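Local coordinates for Polyphosphate:AMP phosphotransferase (Pseudomonas aeruginosa PAO1, PDB 3CZP), which transfers phosphate from inorganic polyphosphate to AMP to make ADP, and less efficiently converts GMP to GDP, at residues A388-S400 with G454-P466. Residues are numbered along the deposited sequence; the frame is centred on the assembly and turned at random. Where two conformers were deposited one is given.
Sequences AYGEINDFEEQLS and GDMVDRTSTEIAP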
ATOM      1  N   ALA A 388      18.368  -1.466 -17.460  1.00 24.29           N
ATOM      2  CA  ALA A 388      16.922  -1.782 -17.357  1.00 24.23           C
ATOM      3  C   ALA A 388      16.452  -3.034 -18.125  1.00 23.93           C
ATOM      4  O   ALA A 388      15.544  -3.730 -17.669  1.00 24.89           O
ATOM      5  CB  ALA A 388      16.054  -0.589 -17.753  1.00 24.03           C
ATOM      6  N   TYR A 389      17.065  -3.296 -19.274  1.00 23.30           N
ATOM      7  CA  TYR A 389      16.700  -4.449 -20.089  1.00 22.89           C
ATOM      8  C   TYR A 389      16.857  -5.744 -19.302  1.00 23.13           C
ATOM      9  O   TYR A 389      15.941  -6.564 -19.244  1.00 22.25           O
ATOM     10  CB  TYR A 389      17.551  -4.499 -21.359  1.00 23.22           C
ATOM     11  CG  TYR A 389      17.433  -3.265 -22.226  1.00 22.54           C
ATOM     12  CD1 TYR A 389      16.262  -2.990 -22.920  1.00 23.27           C
ATOM     13  CD2 TYR A 389      18.492  -2.376 -22.350  1.00 23.74           C
ATOM     14  CE1 TYR A 389      16.149  -1.864 -23.713  1.00 23.45           C
ATOM     15  CE2 TYR A 389      18.389  -1.247 -23.141  1.00 21.27           C
ATOM     16  CZ  TYR A 389      17.216  -0.997 -23.820  1.00 21.62           C
ATOM     17  OH  TYR A 389      17.109   0.127 -24.608  1.00 23.82           O
ATOM     18  N   GLY A 390      18.027  -5.921 -18.697  1.00 23.42           N
ATOM     19  CA  GLY A 390      18.317  -7.131 -17.888  1.00 23.64           C
ATOM     20  C   GLY A 390      17.464  -7.230 -16.661  1.00 22.98           C
ATOM     21  O   GLY A 390      16.971  -8.290 -16.303  1.00 25.00           O
ATOM     22  N   GLU A 391      17.342  -6.110 -15.972  1.00 22.38           N
ATOM     23  CA  GLU A 391      16.367  -5.946 -14.876  1.00 21.73           C
ATOM     24  C   GLU A 391      14.922  -6.341 -15.257  1.00 21.39           C
ATOM     25  O   GLU A 391      14.229  -7.036 -14.508  1.00 22.40           O
ATOM     26  CB  GLU A 391      16.422  -4.491 -14.387  1.00 19.85           C
ATOM     27  CG  GLU A 391      17.668  -4.226 -13.621  1.00 22.69           C
ATOM     28  CD  GLU A 391      17.907  -2.796 -13.245  1.00 21.68           C
ATOM     29  OE1 GLU A 391      17.160  -1.886 -13.675  1.00 23.74           O
ATOM     30  OE2 GLU A 391      18.863  -2.624 -12.459  1.00 24.83           O
ATOM     31  N   ILE A 392      14.471  -5.882 -16.420  1.00 21.85           N
ATOM     32  CA  ILE A 392      13.118  -6.184 -16.879  1.00 22.11           C
ATOM     33  C   ILE A 392      12.944  -7.681 -17.110  1.00 22.14           C
ATOM     34  O   ILE A 392      11.939  -8.274 -16.719  1.00 21.80           O
ATOM     35  CB  ILE A 392      12.780  -5.428 -18.177  1.00 21.76           C
ATOM     36  CG1 ILE A 392      12.504  -3.953 -17.878  1.00 20.28           C
ATOM     37  CG2 ILE A 392      11.587  -6.068 -18.870  1.00 22.60           C
ATOM     38  CD1 ILE A 392      12.452  -3.080 -19.113  1.00 19.79           C
ATOM     39  N   ASN A 393      13.941  -8.282 -17.751  1.00 22.46           N
ATOM     40  CA  ASN A 393      13.949  -9.694 -18.040  1.00 23.03           C
ATOM     41  C   ASN A 393      13.956 -10.522 -16.795  1.00 23.29           C
ATOM     42  O   ASN A 393      13.206 -11.541 -16.707  1.00 23.16           O
ATOM     43  CB  ASN A 393      15.147 -10.051 -18.946  1.00 23.71           C
ATOM     44  CG  ASN A 393      14.974  -9.595 -20.368  1.00 22.59           C
ATOM     45  OD1 ASN A 393      13.852  -9.403 -20.860  1.00 23.96           O
ATOM     46  ND2 ASN A 393      16.106  -9.441 -21.062  1.00 23.80           N
ATOM     47  N   ASP A 394      14.723 -10.062 -15.787  1.00 24.26           N
ATOM     48  CA  ASP A 394      14.760 -10.791 -14.506  1.00 25.43           C
ATOM     49  C   ASP A 394      13.369 -10.707 -13.832  1.00 23.50           C
ATOM     50  O   ASP A 394      12.852 -11.687 -13.341  1.00 21.44           O
ATOM     51  CB  ASP A 394      15.837 -10.295 -13.521  1.00 25.85           C
ATOM     52  CG  ASP A 394      17.302 -10.464 -14.036  1.00 32.15           C
ATOM     53  OD1 ASP A 394      17.617 -11.293 -14.959  1.00 36.77           O
ATOM     54  OD2 ASP A 394      18.165  -9.730 -13.477  1.00 35.09           O
ATOM     55  N   PHE A 395      12.786  -9.519 -13.838  1.00 23.72           N
ATOM     56  CA  PHE A 395      11.402  -9.285 -13.372  1.00 23.71           C
ATOM     57  C   PHE A 395      10.383 -10.203 -14.023  1.00 22.92           C
ATOM     58  O   PHE A 395       9.627 -10.905 -13.364  1.00 23.55           O
ATOM     59  CB  PHE A 395      11.075  -7.808 -13.671  1.00 24.55           C
ATOM     60  CG  PHE A 395       9.675  -7.351 -13.309  1.00 24.19           C
ATOM     61  CD1 PHE A 395       9.054  -7.761 -12.151  1.00 27.29           C
ATOM     62  CD2 PHE A 395       8.989  -6.506 -14.156  1.00 26.03           C
ATOM     63  CE1 PHE A 395       7.754  -7.286 -11.799  1.00 26.63           C
ATOM     64  CE2 PHE A 395       7.674  -6.064 -13.811  1.00 26.77           C
ATOM     65  CZ  PHE A 395       7.081  -6.435 -12.637  1.00 25.34           C
ATOM     66  N   GLU A 396      10.400 -10.230 -15.345  1.00 22.79           N
ATOM     67  CA  GLU A 396       9.464 -11.032 -16.122  1.00 23.62           C
ATOM     68  C   GLU A 396       9.650 -12.509 -15.917  1.00 23.67           C
ATOM     69  O   GLU A 396       8.684 -13.265 -15.950  1.00 24.12           O
ATOM     70  CB  GLU A 396       9.523 -10.669 -17.610  1.00 22.77           C
ATOM     71  CG  GLU A 396       8.902  -9.286 -17.824  1.00 22.50           C
ATOM     72  CD  GLU A 396       8.966  -8.790 -19.252  1.00 22.48           C
ATOM     73  OE1 GLU A 396       9.430  -9.535 -20.146  1.00 21.53           O
ATOM     74  OE2 GLU A 396       8.557  -7.629 -19.443  1.00 20.93           O
ATOM     75  N   GLU A 397      10.900 -12.908 -15.694  1.00 25.12           N
ATOM     76  CA  GLU A 397      11.218 -14.296 -15.351  1.00 25.76           C
ATOM     77  C   GLU A 397      10.699 -14.701 -13.995  1.00 24.78           C
ATOM     78  O   GLU A 397      10.233 -15.825 -13.844  1.00 22.88           O
ATOM     79  CB  GLU A 397      12.714 -14.509 -15.420  1.00 25.97           C
ATOM     80  CG  GLU A 397      13.182 -15.832 -14.955  1.00 29.96           C
ATOM     81  CD  GLU A 397      14.712 -15.951 -15.000  1.00 30.83           C
ATOM     82  OE1 GLU A 397      15.395 -15.255 -14.188  1.00 33.61           O
ATOM     83  OE2 GLU A 397      15.192 -16.729 -15.862  1.00 35.99           O
ATOM     84  N   GLN A 398      10.828 -13.809 -13.000  1.00 24.54           N
ATOM     85  CA  GLN A 398      10.235 -14.025 -11.671  1.00 25.16           C
ATOM     86  C   GLN A 398       8.718 -14.270 -11.815  1.00 24.31           C
ATOM     87  O   GLN A 398       8.153 -15.136 -11.171  1.00 24.95           O
ATOM     88  CB  GLN A 398      10.486 -12.834 -10.701  1.00 24.51           C
ATOM     89  CG  GLN A 398      11.948 -12.529 -10.196  1.00 29.93           C
ATOM     90  CD  GLN A 398      12.518 -13.670  -9.332  1.00 34.27           C
ATOM     91  OE1 GLN A 398      13.495 -14.324  -9.734  1.00 39.05           O
ATOM     92  NE2 GLN A 398      11.910 -13.919  -8.148  1.00 31.83           N
ATOM     93  N   LEU A 399       8.043 -13.469 -12.629  1.00 25.26           N
ATOM     94  CA  LEU A 399       6.606 -13.582 -12.825  1.00 25.01           C
ATOM     95  C   LEU A 399       6.292 -14.956 -13.504  1.00 25.67           C
ATOM     96  O   LEU A 399       5.450 -15.716 -13.039  1.00 25.45           O
ATOM     97  CB  LEU A 399       6.080 -12.402 -13.668  1.00 25.30           C
ATOM     98  CG  LEU A 399       6.246 -10.955 -13.180  1.00 24.77           C
ATOM     99  CD1 LEU A 399       5.570  -9.986 -14.206  1.00 24.11           C
ATOM    100  CD2 LEU A 399       5.720 -10.782 -11.661  1.00 23.83           C
ATOM    101  N   SER A 400       6.966 -15.259 -14.605  1.00 26.13           N
ATOM    102  CA  SER A 400       6.787 -16.529 -15.337  0.50 25.88           C
ATOM    103  C   SER A 400       6.954 -17.750 -14.429  1.00 26.43           C
ATOM    104  O   SER A 400       6.171 -18.698 -14.480  1.00 25.33           O
ATOM    105  CB  SER A 400       7.810 -16.610 -16.474  0.50 25.77           C
ATOM    106  OG  SER A 400       7.599 -17.737 -17.302  0.50 24.07           O
ATOM    107  N   GLY A 454      13.183  -0.994 -31.391  1.00 32.19           N
ATOM    108  CA  GLY A 454      14.076  -2.013 -31.905  1.00 31.25           C
ATOM    109  C   GLY A 454      14.982  -2.642 -30.873  1.00 31.16           C
ATOM    110  O   GLY A 454      15.109  -3.862 -30.811  1.00 30.60           O
ATOM    111  N   ASP A 455      15.636  -1.810 -30.068  1.00 31.91           N
ATOM    112  CA  ASP A 455      16.506  -2.292 -29.011  1.00 32.98           C
ATOM    113  C   ASP A 455      15.766  -3.039 -27.957  1.00 32.99           C
ATOM    114  O   ASP A 455      16.248  -4.073 -27.480  1.00 34.00           O
ATOM    115  CB  ASP A 455      17.253  -1.143 -28.348  1.00 33.27           C
ATOM    116  CG  ASP A 455      18.228  -0.506 -29.264  1.00 33.49           C
ATOM    117  OD1 ASP A 455      18.573  -1.125 -30.303  1.00 35.28           O
ATOM    118  OD2 ASP A 455      18.688   0.602 -28.946  1.00 36.83           O
HETATM  119  N   MSE A 456      14.612  -2.501 -27.575  1.00 33.33           N
HETATM  120  CA  MSE A 456      13.755  -3.119 -26.591  1.00 33.77           C
HETATM  121  C   MSE A 456      13.407  -4.539 -27.000  1.00 33.07           C
HETATM  122  O   MSE A 456      13.622  -5.473 -26.263  1.00 33.21           O
HETATM  123  CB  MSE A 456      12.462  -2.298 -26.436  1.00 33.35           C
HETATM  124  CG  MSE A 456      11.369  -2.944 -25.599  1.00 34.28           C
HETATM  125 SE   MSE A 456       9.899  -1.665 -25.446  0.80 39.26          SE
HETATM  126  CE  MSE A 456       9.053  -2.073 -27.121  1.00 30.86           C
ATOM    127  N   VAL A 457      12.871  -4.685 -28.200  1.00 33.66           N
ATOM    128  CA  VAL A 457      12.503  -5.993 -28.745  1.00 33.47           C
ATOM    129  C   VAL A 457      13.709  -6.954 -28.853  1.00 33.13           C
ATOM    130  O   VAL A 457      13.662  -8.102 -28.372  1.00 33.20           O
ATOM    131  CB  VAL A 457      11.747  -5.814 -30.106  1.00 34.03           C
ATOM    132  CG1 VAL A 457      11.433  -7.192 -30.765  1.00 32.77           C
ATOM    133  CG2 VAL A 457      10.471  -4.994 -29.868  1.00 34.81           C
ATOM    134  N   ASP A 458      14.814  -6.495 -29.422  1.00 32.60           N
ATOM    135  CA  ASP A 458      16.025  -7.288 -29.397  1.00 32.62           C
ATOM    136  C   ASP A 458      16.463  -7.776 -28.010  1.00 32.42           C
ATOM    137  O   ASP A 458      16.848  -8.937 -27.844  1.00 31.68           O
ATOM    138  CB  ASP A 458      17.178  -6.479 -29.968  1.00 34.02           C
ATOM    139  CG  ASP A 458      18.475  -7.238 -29.939  1.00 37.16           C
ATOM    140  OD1 ASP A 458      18.571  -8.269 -30.657  1.00 41.71           O
ATOM    141  OD2 ASP A 458      19.404  -6.806 -29.210  1.00 44.17           O
ATOM    142  N   ARG A 459      16.427  -6.895 -27.007  1.00 32.03           N
ATOM    143  CA  ARG A 459      17.035  -7.208 -25.720  0.50 31.63           C
ATOM    144  C   ARG A 459      16.047  -7.870 -24.736  1.00 31.41           C
ATOM    145  O   ARG A 459      16.460  -8.501 -23.764  1.00 31.15           O
ATOM    146  CB  ARG A 459      17.633  -5.937 -25.103  0.50 31.64           C
ATOM    147  CG  ARG A 459      18.395  -5.021 -26.078  0.50 32.95           C
ATOM    148  CD  ARG A 459      19.893  -4.942 -25.865  0.50 34.44           C
ATOM    149  NE  ARG A 459      20.314  -3.535 -25.845  0.50 35.99           N
ATOM    150  CZ  ARG A 459      20.685  -2.808 -26.897  0.50 34.17           C
ATOM    151  NH1 ARG A 459      20.747  -3.333 -28.120  0.50 36.74           N
ATOM    152  NH2 ARG A 459      21.008  -1.532 -26.711  0.50 33.67           N
ATOM    153  N   THR A 460      14.737  -7.713 -24.958  1.00 30.90           N
ATOM    154  CA  THR A 460      13.723  -8.212 -23.984  1.00 30.85           C
ATOM    155  C   THR A 460      12.632  -9.072 -24.626  1.00 30.31           C
ATOM    156  O   THR A 460      11.676  -9.444 -23.974  1.00 29.42           O
ATOM    157  CB  THR A 460      13.015  -7.041 -23.165  1.00 30.21           C
ATOM    158  OG1 THR A 460      12.295  -6.181 -24.071  1.00 31.23           O
ATOM    159  CG2 THR A 460      14.026  -6.154 -22.367  1.00 27.11           C
ATOM    160  N   SER A 461      12.750  -9.383 -25.901  1.00 31.23           N
ATOM    161  CA  SER A 461      11.818 -10.383 -26.472  1.00 31.35           C
ATOM    162  C   SER A 461      12.417 -11.751 -26.258  1.00 31.69           C
ATOM    163  O   SER A 461      13.252 -12.173 -27.028  1.00 32.22           O
ATOM    164  CB  SER A 461      11.559 -10.161 -27.935  1.00 30.54           C
ATOM    165  OG  SER A 461      10.481 -10.995 -28.310  1.00 29.88           O
ATOM    166  N   THR A 462      12.038 -12.398 -25.155  1.00 32.35           N
ATOM    167  CA  THR A 462      12.698 -13.595 -24.678  1.00 32.16           C
ATOM    168  C   THR A 462      11.790 -14.780 -24.961  1.00 32.96           C
ATOM    169  O   THR A 462      10.647 -14.579 -25.287  1.00 33.53           O
ATOM    170  CB  THR A 462      12.982 -13.513 -23.153  1.00 31.40           C
ATOM    171  OG1 THR A 462      11.767 -13.303 -22.422  1.00 27.01           O
ATOM    172  CG2 THR A 462      13.941 -12.393 -22.825  1.00 30.19           C
ATOM    173  N   GLU A 463      12.313 -15.996 -24.815  1.00 33.93           N
ATOM    174  CA  GLU A 463      11.507 -17.210 -24.868  1.00 34.13           C
ATOM    175  C   GLU A 463      10.380 -17.215 -23.827  1.00 34.46           C
ATOM    176  O   GLU A 463       9.272 -17.636 -24.112  1.00 34.37           O
ATOM    177  CB  GLU A 463      12.426 -18.421 -24.681  1.00 35.94           C
ATOM    178  CG  GLU A 463      11.734 -19.800 -24.520  1.00 37.69           C
ATOM    179  CD  GLU A 463      11.756 -20.653 -25.789  1.00 44.77           C
ATOM    180  OE1 GLU A 463      11.622 -20.111 -26.919  1.00 49.08           O
ATOM    181  OE2 GLU A 463      11.887 -21.891 -25.640  1.00 47.06           O
ATOM    182  N   ILE A 464      10.694 -16.727 -22.629  1.00 33.26           N
ATOM    183  CA  ILE A 464       9.750 -16.615 -21.513  1.00 33.26           C
ATOM    184  C   ILE A 464       8.665 -15.558 -21.748  1.00 30.57           C
ATOM    185  O   ILE A 464       7.524 -15.794 -21.466  1.00 27.97           O
ATOM    186  CB  ILE A 464      10.517 -16.282 -20.190  1.00 32.81           C
ATOM    187  CG1 ILE A 464      11.115 -17.567 -19.608  1.00 36.17           C
ATOM    188  CG2 ILE A 464       9.645 -15.474 -19.209  1.00 34.53           C
ATOM    189  CD1 ILE A 464      12.018 -17.304 -18.341  1.00 34.03           C
ATOM    190  N   ALA A 465       9.051 -14.416 -22.277  1.00 30.66           N
ATOM    191  CA  ALA A 465       8.128 -13.320 -22.584  1.00 30.54           C
ATOM    192  C   ALA A 465       8.434 -12.672 -23.916  1.00 30.71           C
ATOM    193  O   ALA A 465       9.115 -11.647 -23.950  1.00 31.26           O
ATOM    194  CB  ALA A 465       8.179 -12.246 -21.467  1.00 28.69           C
ATOM    195  N   PRO A 466       7.914 -13.238 -25.032  1.00 31.36           N
ATOM    196  CA  PRO A 466       8.122 -12.582 -26.321  1.00 30.82           C
ATOM    197  C   PRO A 466       7.337 -11.284 -26.505  1.00 30.87           C
ATOM    198  O   PRO A 466       6.229 -11.117 -25.993  1.00 30.64           O
ATOM    199  CB  PRO A 466       7.693 -13.640 -27.349  1.00 31.81           C
ATOM    200  CG  PRO A 466       6.919 -14.667 -26.606  1.00 32.25           C
ATOM    201  CD  PRO A 466       7.147 -14.495 -25.140  1.00 30.34           C
TER
HETATM  202  O   HOH W   1      11.617 -10.978 -20.763  1.00 26.32           O
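Both ends of the Asn393 carboxamide are used where helix 446-460 gives way to a loop. ND2 donates to the backbone O of Arg459 over 2.9 Å, a nearly straight bond (165°) lying in the amide plane and in the carbonyl plane, while OD1 accepts a hydrogen bond from a water at 2.7 Å. That water also donates to Glu396 OE1 and accepts from Thr462 OG1, tying two helical side chains to the loop. The same Thr462 hydroxyl takes the N-H of Ala465 in an ST motif. Glu396, its chain extended beyond CG, brings OE1 to within 3.3 Å of Ala465 CB; this carboxylate is buried but well satisfied, with Lys408 on OE1 and Tyr368 and Trp367 on OE2.

Toward the start of 388-400, Tyr389 is a knob among Asp455, Met456, Arg459 and Thr460. In the conformer given, Arg459 CG lies over the centre of one ring face, whereas Thr460 CG2 meets the edge in plane. At the other end Ile464 CG2 lies near Ser400 CB, and its CD1 reaches Glu397 CG.

The helix segments cross at -49° with axes 9.8 Å apart, within the second PPK2 domain of P-loop kinase type. Strand 404-412 follows the first helix and strand 467-471 the second; Ala465 packs on 404-412 and Met456 on both of these neighbouring parallel strands, while helix 370-377 packs against Tyr389 and Met456.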